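Local coordinates for conjugal transfer protein TRWB (Escherichia coli, PDB 1E9R) that acts as the coupling protein of bacterial conjugation, probably a ring-forming P-loop NTPase that helps to move DNA into the transfer channel, at residues B[114-117]-B[118-121]; B[151-154]-B[155-159]; B[169-172]-B[173-177]. All blocks are in the same frame, centred on the assembly; numbering follows the deposited sequence.

The three interactions are local contacts that follow one another along the chain. Interaction 1 is a 3-10 turn in the loop between strand 103-105 and helix 126-134. Interaction 2 lies on helix 141-163, and interaction 3 on helix 169-178, the next helix in the chain. The centres of interactions 1 and 2 are about 14 Å apart. Those of interactions 1 and 3 are about 15 Å apart, and those of interactions 2 and 3 about 11 Å. All lie on the same side of the chain's centre. Leu-172 joins them: it packs on Phe-117 and on Leu-154, Thr-157 and Ala-158. Together they are a loop turn packed against two consecutive helices, in the chain after strand 103-105, one of the two outermost strands of the mixed sheet within this chain.

Interaction 1 of 3, residues B[114-117]-B[118-121]; sequences GWSF and FNEI
Trp-115 and Glu-120 make the main polar side-chain contact. NE1 of Trp-115 donates to OE2 of Glu-120 at 2.8 Å, nearly in the ring plane, and meets the anti side of the carboxylate. The indole turns this way because its CG is anti to the backbone N (chi1 177°). The same OE2 also takes the amide of Ile-231, and OE1 bonds Ser-230. Asn-119 turns its amide almost perpendicular to the indole, and its ND2 bonds Phe-229 O and Gly-227 O.

Backbone bonds form the 3-10 turn. Asn-119 N reaches Ser-116 O at 3.0 Å, and Glu-120 N reaches Phe-117 O at 3.0 Å. Ser-116 OG adds a weak bond from Phe-118 N and lies at the edge of the Phe-118 ring.

The aromatic contact is a face-to-face stack of Phe-117 and Phe-118. The ring centroids are 4.8 Å apart and the planes differ by 22°. Met-169 packs against both rings.

A leucine in place of Trp-115 would probably leave Glu-120 OE2 without its indole donor and open a gap beside Trp-262. The buried carboxylate, held by two N-H donors and the Ser-230 hydroxyl, is probably kept ionised, and it ties the turn to 230-231.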
ATOM      1  N   GLY B 114     -11.473  38.555 -24.875  1.00 41.97           N
ATOM      2  CA  GLY B 114     -12.264  38.585 -23.652  1.00 40.69           C
ATOM      3  C   GLY B 114     -12.965  37.251 -23.530  1.00 39.67           C
ATOM      4  O   GLY B 114     -13.422  36.723 -24.544  1.00 41.67           O
ATOM      5  N   TRP B 115     -13.074  36.699 -22.319  1.00 38.31           N
ATOM      6  CA  TRP B 115     -13.700  35.385 -22.178  1.00 36.26           C
ATOM      7  C   TRP B 115     -14.123  35.007 -20.761  1.00 34.78           C
ATOM      8  O   TRP B 115     -13.588  35.525 -19.779  1.00 35.20           O
ATOM      9  CB  TRP B 115     -12.718  34.322 -22.702  1.00 35.70           C
ATOM     10  CG  TRP B 115     -13.183  32.888 -22.567  1.00 35.25           C
ATOM     11  CD1 TRP B 115     -13.864  32.151 -23.496  1.00 35.41           C
ATOM     12  CD2 TRP B 115     -12.978  32.024 -21.440  1.00 35.84           C
ATOM     13  NE1 TRP B 115     -14.091  30.880 -23.021  1.00 35.10           N
ATOM     14  CE2 TRP B 115     -13.560  30.776 -21.761  1.00 36.40           C
ATOM     15  CE3 TRP B 115     -12.361  32.184 -20.187  1.00 35.68           C
ATOM     16  CZ2 TRP B 115     -13.541  29.690 -20.874  1.00 33.87           C
ATOM     17  CZ3 TRP B 115     -12.345  31.106 -19.308  1.00 35.79           C
ATOM     18  CH2 TRP B 115     -12.932  29.875 -19.660  1.00 34.78           C
ATOM     19  N   SER B 116     -15.085  34.088 -20.681  1.00 35.07           N
ATOM     20  CA  SER B 116     -15.587  33.537 -19.418  1.00 33.99           C
ATOM     21  C   SER B 116     -16.229  32.251 -19.891  1.00 34.83           C
ATOM     22  O   SER B 116     -16.697  32.195 -21.024  1.00 33.71           O
ATOM     23  CB  SER B 116     -16.660  34.420 -18.782  1.00 32.41           C
ATOM     24  OG  SER B 116     -17.953  34.093 -19.283  1.00 32.89           O
ATOM     25  N   PHE B 117     -16.276  31.226 -19.049  1.00 33.34           N
ATOM     26  CA  PHE B 117     -16.861  29.977 -19.493  1.00 33.38           C
ATOM     27  C   PHE B 117     -18.311  30.125 -19.931  1.00 33.02           C
ATOM     28  O   PHE B 117     -18.840  29.255 -20.619  1.00 33.41           O
ATOM     29  CB  PHE B 117     -16.723  28.887 -18.422  1.00 33.40           C
ATOM     30  CG  PHE B 117     -17.716  28.984 -17.303  1.00 33.16           C
ATOM     31  CD1 PHE B 117     -17.497  29.827 -16.229  1.00 32.61           C
ATOM     32  CD2 PHE B 117     -18.868  28.210 -17.318  1.00 33.00           C
ATOM     33  CE1 PHE B 117     -18.415  29.894 -15.183  1.00 35.20           C
ATOM     34  CE2 PHE B 117     -19.787  28.273 -16.280  1.00 34.17           C
ATOM     35  CZ  PHE B 117     -19.560  29.115 -15.212  1.00 34.71           C
ATOM     36  N   PHE B 118     -18.955  31.225 -19.557  1.00 32.61           N
ATOM     37  CA  PHE B 118     -20.343  31.435 -19.962  1.00 33.53           C
ATOM     38  C   PHE B 118     -20.474  31.394 -21.486  1.00 33.60           C
ATOM     39  O   PHE B 118     -21.481  30.930 -22.025  1.00 35.54           O
ATOM     40  CB  PHE B 118     -20.872  32.785 -19.455  1.00 30.79           C
ATOM     41  CG  PHE B 118     -21.317  32.772 -18.019  1.00 27.89           C
ATOM     42  CD1 PHE B 118     -22.538  32.216 -17.665  1.00 27.18           C
ATOM     43  CD2 PHE B 118     -20.514  33.311 -17.018  1.00 27.44           C
ATOM     44  CE1 PHE B 118     -22.962  32.193 -16.325  1.00 28.53           C
ATOM     45  CE2 PHE B 118     -20.927  33.296 -15.675  1.00 26.88           C
ATOM     46  CZ  PHE B 118     -22.156  32.734 -15.329  1.00 27.57           C
ATOM     47  N   ASN B 119     -19.439  31.874 -22.169  1.00 34.78           N
ATOM     48  CA  ASN B 119     -19.427  31.930 -23.627  1.00 35.84           C
ATOM     49  C   ASN B 119     -19.475  30.578 -24.329  1.00 37.14           C
ATOM     50  O   ASN B 119     -19.651  30.534 -25.550  1.00 39.64           O
ATOM     51  CB  ASN B 119     -18.182  32.679 -24.127  1.00 34.20           C
ATOM     52  CG  ASN B 119     -18.028  34.060 -23.497  1.00 34.10           C
ATOM     53  OD1 ASN B 119     -18.991  34.646 -23.011  1.00 32.59           O
ATOM     54  ND2 ASN B 119     -16.805  34.588 -23.519  1.00 32.40           N
ATOM     55  N   GLU B 120     -19.319  29.484 -23.583  1.00 36.48           N
ATOM     56  CA  GLU B 120     -19.313  28.158 -24.200  1.00 34.56           C
ATOM     57  C   GLU B 120     -20.605  27.389 -24.005  1.00 35.12           C
ATOM     58  O   GLU B 120     -20.767  26.280 -24.518  1.00 36.96           O
ATOM     59  CB  GLU B 120     -18.157  27.326 -23.651  1.00 33.11           C
ATOM     60  CG  GLU B 120     -16.819  28.051 -23.575  1.00 32.36           C
ATOM     61  CD  GLU B 120     -16.318  28.565 -24.917  1.00 29.71           C
ATOM     62  OE1 GLU B 120     -16.910  28.241 -25.963  1.00 34.08           O
ATOM     63  OE2 GLU B 120     -15.309  29.295 -24.923  1.00 30.65           O
ATOM     64  N   ILE B 121     -21.537  27.976 -23.272  1.00 35.57           N
ATOM     65  CA  ILE B 121     -22.789  27.295 -23.015  1.00 37.65           C
ATOM     66  C   ILE B 121     -23.727  27.399 -24.208  1.00 41.89           C
ATOM     67  O   ILE B 121     -24.081  28.498 -24.633  1.00 43.31           O
ATOM     68  CB  ILE B 121     -23.475  27.886 -21.760  1.00 35.15           C
ATOM     69  CG1 ILE B 121     -22.469  27.978 -20.606  1.00 33.53           C
ATOM     70  CG2 ILE B 121     -24.671  27.024 -21.358  1.00 35.60           C
ATOM     71  CD1 ILE B 121     -21.945  26.641 -20.115  1.00 29.05           C
TER

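Interaction 2 of 3, residues B[151-154]-B[155-159]; sequences RLLL and RETAK
Leu-153 O is gripped twice by Thr-157. OG1 of Thr-157 donates to Leu-153 O at 2.7 Å, and the backbone N of Thr-157 donates to the same oxygen at 3.1 Å. The two donors come from opposite faces of the carbonyl plane. This is the i to i+4 pattern of an alpha helix, here helix 141-163, with a threonine side chain bonding back to the preceding turn. OG1 is anti to the carbonyl carbon and beside the backbone N (chi1 -60°), which swings it back to that oxygen. The bond satisfies the buried hydroxyl. Leu-153 and Thr-157 lie side by side and point the same way, with CD1 of Leu-153 packed near OG1.

The other backbone bonds continue the helix. Arg-155 N donates to Arg-151 O at 2.7 Å, almost straight at 173°. Ala-158 N donates to Leu-154 O at 2.9 Å.

Arg-155 folds back over the preceding turn. Its CG stands between the backbone N and the carbonyl carbon (chi1 77°), and the chain bends at chi3. One face of the guanidinium then lies over Arg-151 O and Leu-152 CA, offset toward its rim. NE goes on to bond Gln-128 OE1 of helix 126-134. Arg-151 has an extended chain; its NE bonds Val-135 O and its NH1 forms a salt bridge with Glu-144.

Glu-156 and Lys-159 form a salt bridge along the helix. NZ of Lys-159 meets the syn side of OE2 of Glu-156 at 3.0 Å, while OE1 takes the amide of Leu-192. Leu-152 packs on Phe-212 of a neighbouring subunit, so the helix also takes part in the assembly. On the same leucine, CD1 of Leu-152 touches NH1 of Arg-155 at 3.5 Å.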
ATOM      1  N   ARG B 151     -18.640  21.734  -8.357  1.00 28.01           N
ATOM      2  CA  ARG B 151     -19.242  21.804  -9.679  1.00 28.03           C
ATOM      3  C   ARG B 151     -20.738  21.980  -9.528  1.00 28.64           C
ATOM      4  O   ARG B 151     -21.362  22.678 -10.326  1.00 28.88           O
ATOM      5  CB  ARG B 151     -18.933  20.540 -10.486  1.00 27.63           C
ATOM      6  CG  ARG B 151     -17.447  20.269 -10.576  1.00 29.63           C
ATOM      7  CD  ARG B 151     -17.029  19.404 -11.751  1.00 28.39           C
ATOM      8  NE  ARG B 151     -15.622  19.041 -11.606  1.00 26.65           N
ATOM      9  CZ  ARG B 151     -15.208  17.959 -10.957  1.00 26.06           C
ATOM     10  NH1 ARG B 151     -16.103  17.138 -10.425  1.00 24.33           N
ATOM     11  NH2 ARG B 151     -13.911  17.719 -10.799  1.00 26.28           N
ATOM     12  N   LEU B 152     -21.311  21.340  -8.507  1.00 29.40           N
ATOM     13  CA  LEU B 152     -22.744  21.452  -8.224  1.00 29.47           C
ATOM     14  C   LEU B 152     -23.055  22.913  -7.891  1.00 28.75           C
ATOM     15  O   LEU B 152     -23.959  23.509  -8.467  1.00 29.93           O
ATOM     16  CB  LEU B 152     -23.144  20.575  -7.033  1.00 26.63           C
ATOM     17  CG  LEU B 152     -24.573  20.859  -6.544  1.00 28.28           C
ATOM     18  CD1 LEU B 152     -25.585  20.453  -7.609  1.00 26.90           C
ATOM     19  CD2 LEU B 152     -24.836  20.115  -5.254  1.00 27.77           C
ATOM     20  N   LEU B 153     -22.298  23.480  -6.954  1.00 27.60           N
ATOM     21  CA  LEU B 153     -22.489  24.869  -6.569  1.00 28.61           C
ATOM     22  C   LEU B 153     -22.224  25.781  -7.765  1.00 30.63           C
ATOM     23  O   LEU B 153     -22.941  26.760  -7.984  1.00 31.67           O
ATOM     24  CB  LEU B 153     -21.551  25.234  -5.417  1.00 26.75           C
ATOM     25  CG  LEU B 153     -21.585  26.698  -4.958  1.00 26.08           C
ATOM     26  CD1 LEU B 153     -22.989  27.091  -4.595  1.00 22.50           C
ATOM     27  CD2 LEU B 153     -20.677  26.887  -3.768  1.00 23.84           C
ATOM     28  N   LEU B 154     -21.203  25.452  -8.550  1.00 30.16           N
ATOM     29  CA  LEU B 154     -20.874  26.257  -9.709  1.00 28.42           C
ATOM     30  C   LEU B 154     -21.948  26.234 -10.780  1.00 31.18           C
ATOM     31  O   LEU B 154     -22.463  27.282 -11.153  1.00 30.26           O
ATOM     32  CB  LEU B 154     -19.560  25.808 -10.336  1.00 26.85           C
ATOM     33  CG  LEU B 154     -19.121  26.663 -11.532  1.00 27.92           C
ATOM     34  CD1 LEU B 154     -18.696  28.048 -11.055  1.00 26.64           C
ATOM     35  CD2 LEU B 154     -17.969  25.972 -12.262  1.00 29.96           C
ATOM     36  N   ARG B 155     -22.303  25.051 -11.273  1.00 32.58           N
ATOM     37  CA  ARG B 155     -23.287  24.977 -12.346  1.00 34.25           C
ATOM     38  C   ARG B 155     -24.671  25.530 -12.016  1.00 35.26           C
ATOM     39  O   ARG B 155     -25.317  26.133 -12.875  1.00 33.53           O
ATOM     40  CB  ARG B 155     -23.381  23.545 -12.895  1.00 35.16           C
ATOM     41  CG  ARG B 155     -24.155  22.557 -12.062  1.00 41.27           C
ATOM     42  CD  ARG B 155     -24.204  21.202 -12.762  1.00 40.96           C
ATOM     43  NE  ARG B 155     -23.128  20.324 -12.324  1.00 42.11           N
ATOM     44  CZ  ARG B 155     -23.244  19.456 -11.324  1.00 40.09           C
ATOM     45  NH1 ARG B 155     -24.391  19.349 -10.668  1.00 39.75           N
ATOM     46  NH2 ARG B 155     -22.210  18.708 -10.968  1.00 38.61           N
ATOM     47  N   GLU B 156     -25.129  25.350 -10.780  1.00 36.58           N
ATOM     48  CA  GLU B 156     -26.436  25.873 -10.393  1.00 37.85           C
ATOM     49  C   GLU B 156     -26.402  27.395 -10.205  1.00 38.23           C
ATOM     50  O   GLU B 156     -27.320  28.090 -10.640  1.00 36.89           O
ATOM     51  CB  GLU B 156     -26.936  25.190  -9.120  1.00 36.75           C
ATOM     52  CG  GLU B 156     -27.363  23.744  -9.341  1.00 41.37           C
ATOM     53  CD  GLU B 156     -28.325  23.581 -10.519  1.00 42.63           C
ATOM     54  OE1 GLU B 156     -29.403  24.216 -10.520  1.00 44.56           O
ATOM     55  OE2 GLU B 156     -28.007  22.813 -11.451  1.00 42.41           O
ATOM     56  N   THR B 157     -25.351  27.914  -9.577  1.00 37.36           N
ATOM     57  CA  THR B 157     -25.236  29.356  -9.372  1.00 38.21           C
ATOM     58  C   THR B 157     -25.128  30.057 -10.718  1.00 40.34           C
ATOM     59  O   THR B 157     -25.866  30.995 -10.997  1.00 41.21           O
ATOM     60  CB  THR B 157     -23.994  29.714  -8.528  1.00 37.67           C
ATOM     61  OG1 THR B 157     -24.099  29.092  -7.247  1.00 37.95           O
ATOM     62  CG2 THR B 157     -23.887  31.223  -8.334  1.00 39.36           C
ATOM     63  N   ALA B 158     -24.205  29.590 -11.552  1.00 40.51           N
ATOM     64  CA  ALA B 158     -23.990  30.169 -12.870  1.00 40.09           C
ATOM     65  C   ALA B 158     -25.239  30.058 -13.732  1.00 41.94           C
ATOM     66  O   ALA B 158     -25.575  30.992 -14.453  1.00 43.66           O
ATOM     67  CB  ALA B 158     -22.820  29.484 -13.558  1.00 36.99           C
ATOM     68  N   LYS B 159     -25.924  28.921 -13.657  1.00 41.45           N
ATOM     69  CA  LYS B 159     -27.139  28.712 -14.443  1.00 43.50           C
ATOM     70  C   LYS B 159     -28.210  29.754 -14.107  1.00 43.88           C
ATOM     71  O   LYS B 159     -28.902  30.244 -14.999  1.00 42.74           O
ATOM     72  CB  LYS B 159     -27.698  27.311 -14.195  1.00 44.36           C
ATOM     73  CG  LYS B 159     -28.764  26.884 -15.181  1.00 47.65           C
ATOM     74  CD  LYS B 159     -29.434  25.576 -14.748  1.00 51.05           C
ATOM     75  CE  LYS B 159     -28.435  24.413 -14.591  1.00 52.15           C
ATOM     76  NZ  LYS B 159     -29.104  23.121 -14.205  1.00 51.29           N
TER

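Interaction 3 of 3, residues B[169-172]-B[173-177]; sequences MREL and FHWTT
Glu-171 and Trp-175 lie side by side and point the same way, one helical turn apart. Their flat groups are turned nearly perpendicular, with the carboxylate and ring planes 82° apart. OE1 of Glu-171 accepts a weak, bent bond from NE1 of Trp-175 at 3.2 Å. The glutamate chain bends at chi2, which brings the carboxylate back to the indole. The indole also passes close to the backbone: CD1 of Trp-175 is 3.1 Å from Glu-171 O. That oxygen takes the Trp-175 amide in an almost straight bond. His-174 CD2 sits over the centre of one face of the indole, and Phe-187 stacks with the ring.

These contacts belong to helix 169-178, near whose start Ser-168 OG takes the amide of Glu-171. The helix widens into a pi-type turn at 174-177. Two successive threonines bond back here. OG1 of Thr-176 donates to Leu-172 O at 2.8 Å, and the Thr-176 amide meets the same oxygen from the opposite face. Thr-177 OG1 does likewise to Phe-173 O at 3.0 Å. It also stands over the centre of the Phe-173 ring.

Leu-172 and Thr-176 are set at a slant to each other, and CD1 of Leu-172 meets CG2 of Thr-176 at 4.2 Å. Leu-172 CG is anti to the backbone N (chi1 -179°), with the side chain directed at helix 141-163. Phe-173 instead packs on Val-222 and on Leu-192 of another neighbouring subunit, not the one that meets Leu-152.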
ATOM      1  N   MET B 169     -18.823  36.933 -13.952  1.00 43.96           N
ATOM      2  CA  MET B 169     -17.898  36.103 -13.197  1.00 43.74           C
ATOM      3  C   MET B 169     -17.715  36.705 -11.818  1.00 43.66           C
ATOM      4  O   MET B 169     -17.426  35.993 -10.853  1.00 43.96           O
ATOM      5  CB  MET B 169     -16.538  36.001 -13.893  1.00 44.18           C
ATOM      6  CG  MET B 169     -16.530  35.098 -15.119  1.00 46.08           C
ATOM      7  SD  MET B 169     -17.241  33.475 -14.799  1.00 48.33           S
ATOM      8  CE  MET B 169     -15.979  32.747 -13.826  1.00 47.00           C
ATOM      9  N   ARG B 170     -17.894  38.016 -11.725  1.00 44.07           N
ATOM     10  CA  ARG B 170     -17.750  38.711 -10.459  1.00 43.76           C
ATOM     11  C   ARG B 170     -18.933  38.338  -9.569  1.00 41.40           C
ATOM     12  O   ARG B 170     -18.765  38.048  -8.386  1.00 40.81           O
ATOM     13  CB  ARG B 170     -17.694  40.217 -10.711  1.00 48.77           C
ATOM     14  CG  ARG B 170     -16.944  41.016  -9.652  1.00 55.05           C
ATOM     15  CD  ARG B 170     -16.089  42.112 -10.297  1.00 60.70           C
ATOM     16  NE  ARG B 170     -14.733  41.649 -10.608  1.00 65.02           N
ATOM     17  CZ  ARG B 170     -13.853  42.329 -11.345  1.00 67.54           C
ATOM     18  NH1 ARG B 170     -14.183  43.509 -11.862  1.00 68.79           N
ATOM     19  NH2 ARG B 170     -12.634  41.835 -11.556  1.00 68.96           N
ATOM     20  N   GLU B 171     -20.131  38.328 -10.145  1.00 40.38           N
ATOM     21  CA  GLU B 171     -21.340  37.963  -9.402  1.00 42.47           C
ATOM     22  C   GLU B 171     -21.287  36.496  -8.966  1.00 41.26           C
ATOM     23  O   GLU B 171     -21.699  36.145  -7.854  1.00 40.33           O
ATOM     24  CB  GLU B 171     -22.593  38.184 -10.261  1.00 47.10           C
ATOM     25  CG  GLU B 171     -23.233  39.560 -10.110  1.00 54.67           C
ATOM     26  CD  GLU B 171     -23.781  39.795  -8.708  1.00 59.02           C
ATOM     27  OE1 GLU B 171     -24.702  39.044  -8.294  1.00 61.57           O
ATOM     28  OE2 GLU B 171     -23.287  40.728  -8.022  1.00 61.63           O
ATOM     29  N   LEU B 172     -20.786  35.653  -9.866  1.00 37.93           N
ATOM     30  CA  LEU B 172     -20.641  34.227  -9.624  1.00 37.20           C
ATOM     31  C   LEU B 172     -19.672  34.019  -8.468  1.00 36.47           C
ATOM     32  O   LEU B 172     -19.920  33.229  -7.562  1.00 35.09           O
ATOM     33  CB  LEU B 172     -20.098  33.544 -10.879  1.00 37.00           C
ATOM     34  CG  LEU B 172     -19.908  32.032 -10.817  1.00 37.31           C
ATOM     35  CD1 LEU B 172     -21.236  31.331 -10.559  1.00 35.85           C
ATOM     36  CD2 LEU B 172     -19.322  31.571 -12.126  1.00 35.94           C
ATOM     37  N   PHE B 173     -18.564  34.743  -8.500  1.00 33.91           N
ATOM     38  CA  PHE B 173     -17.575  34.619  -7.448  1.00 34.24           C
ATOM     39  C   PHE B 173     -18.103  35.133  -6.111  1.00 35.21           C
ATOM     40  O   PHE B 173     -17.772  34.582  -5.062  1.00 35.81           O
ATOM     41  CB  PHE B 173     -16.311  35.378  -7.837  1.00 32.57           C
ATOM     42  CG  PHE B 173     -15.172  35.213  -6.871  1.00 33.04           C
ATOM     43  CD1 PHE B 173     -14.411  34.054  -6.866  1.00 31.69           C
ATOM     44  CD2 PHE B 173     -14.832  36.238  -5.994  1.00 32.27           C
ATOM     45  CE1 PHE B 173     -13.320  33.922  -6.003  1.00 30.71           C
ATOM     46  CE2 PHE B 173     -13.740  36.117  -5.125  1.00 31.23           C
ATOM     47  CZ  PHE B 173     -12.984  34.962  -5.130  1.00 32.25           C
ATOM     48  N   HIS B 174     -18.924  36.182  -6.145  1.00 35.54           N
ATOM     49  CA  HIS B 174     -19.464  36.748  -4.910  1.00 34.44           C
ATOM     50  C   HIS B 174     -20.346  35.735  -4.202  1.00 34.93           C
ATOM     51  O   HIS B 174     -20.161  35.417  -3.028  1.00 34.03           O
ATOM     52  CB  HIS B 174     -20.295  38.005  -5.199  1.00 36.06           C
ATOM     53  CG  HIS B 174     -21.061  38.499  -4.007  1.00 36.21           C
ATOM     54  ND1 HIS B 174     -20.446  39.086  -2.918  1.00 37.93           N
ATOM     55  CD2 HIS B 174     -22.377  38.411  -3.693  1.00 37.20           C
ATOM     56  CE1 HIS B 174     -21.349  39.332  -1.985  1.00 40.21           C
ATOM     57  NE2 HIS B 174     -22.529  38.931  -2.430  1.00 38.67           N
ATOM     58  N   TRP B 175     -21.326  35.241  -4.937  1.00 34.47           N
ATOM     59  CA  TRP B 175     -22.256  34.277  -4.403  1.00 35.36           C
ATOM     60  C   TRP B 175     -21.600  33.005  -3.906  1.00 35.47           C
ATOM     61  O   TRP B 175     -21.857  32.566  -2.789  1.00 35.05           O
ATOM     62  CB  TRP B 175     -23.289  33.937  -5.473  1.00 38.51           C
ATOM     63  CG  TRP B 175     -24.333  34.993  -5.625  1.00 41.95           C
ATOM     64  CD1 TRP B 175     -24.609  35.747  -6.741  1.00 42.61           C
ATOM     65  CD2 TRP B 175     -25.237  35.431  -4.610  1.00 42.24           C
ATOM     66  NE1 TRP B 175     -25.632  36.627  -6.472  1.00 42.28           N
ATOM     67  CE2 TRP B 175     -26.034  36.454  -5.171  1.00 42.96           C
ATOM     68  CE3 TRP B 175     -25.449  35.055  -3.274  1.00 41.51           C
ATOM     69  CZ2 TRP B 175     -27.026  37.104  -4.441  1.00 42.43           C
ATOM     70  CZ3 TRP B 175     -26.431  35.697  -2.555  1.00 43.66           C
ATOM     71  CH2 TRP B 175     -27.210  36.714  -3.138  1.00 44.66           C
ATOM     72  N   THR B 176     -20.743  32.420  -4.734  1.00 32.69           N
ATOM     73  CA  THR B 176     -20.100  31.169  -4.381  1.00 32.34           C
ATOM     74  C   THR B 176     -19.065  31.238  -3.281  1.00 31.78           C
ATOM     75  O   THR B 176     -18.816  30.229  -2.642  1.00 31.63           O
ATOM     76  CB  THR B 176     -19.444  30.470  -5.619  1.00 29.68           C
ATOM     77  OG1 THR B 176     -18.453  31.321  -6.205  1.00 29.67           O
ATOM     78  CG2 THR B 176     -20.493  30.126  -6.656  1.00 27.83           C
ATOM     79  N   THR B 177     -18.463  32.398  -3.034  1.00 33.05           N
ATOM     80  CA  THR B 177     -17.438  32.457  -1.993  1.00 34.60           C
ATOM     81  C   THR B 177     -17.483  33.653  -1.051  1.00 34.96           C
ATOM     82  O   THR B 177     -16.829  33.642  -0.017  1.00 35.40           O
ATOM     83  CB  THR B 177     -16.019  32.387  -2.612  1.00 36.61           C
ATOM     84  OG1 THR B 177     -15.665  33.664  -3.154  1.00 35.02           O
ATOM     85  CG2 THR B 177     -15.976  31.356  -3.734  1.00 34.14           C
TER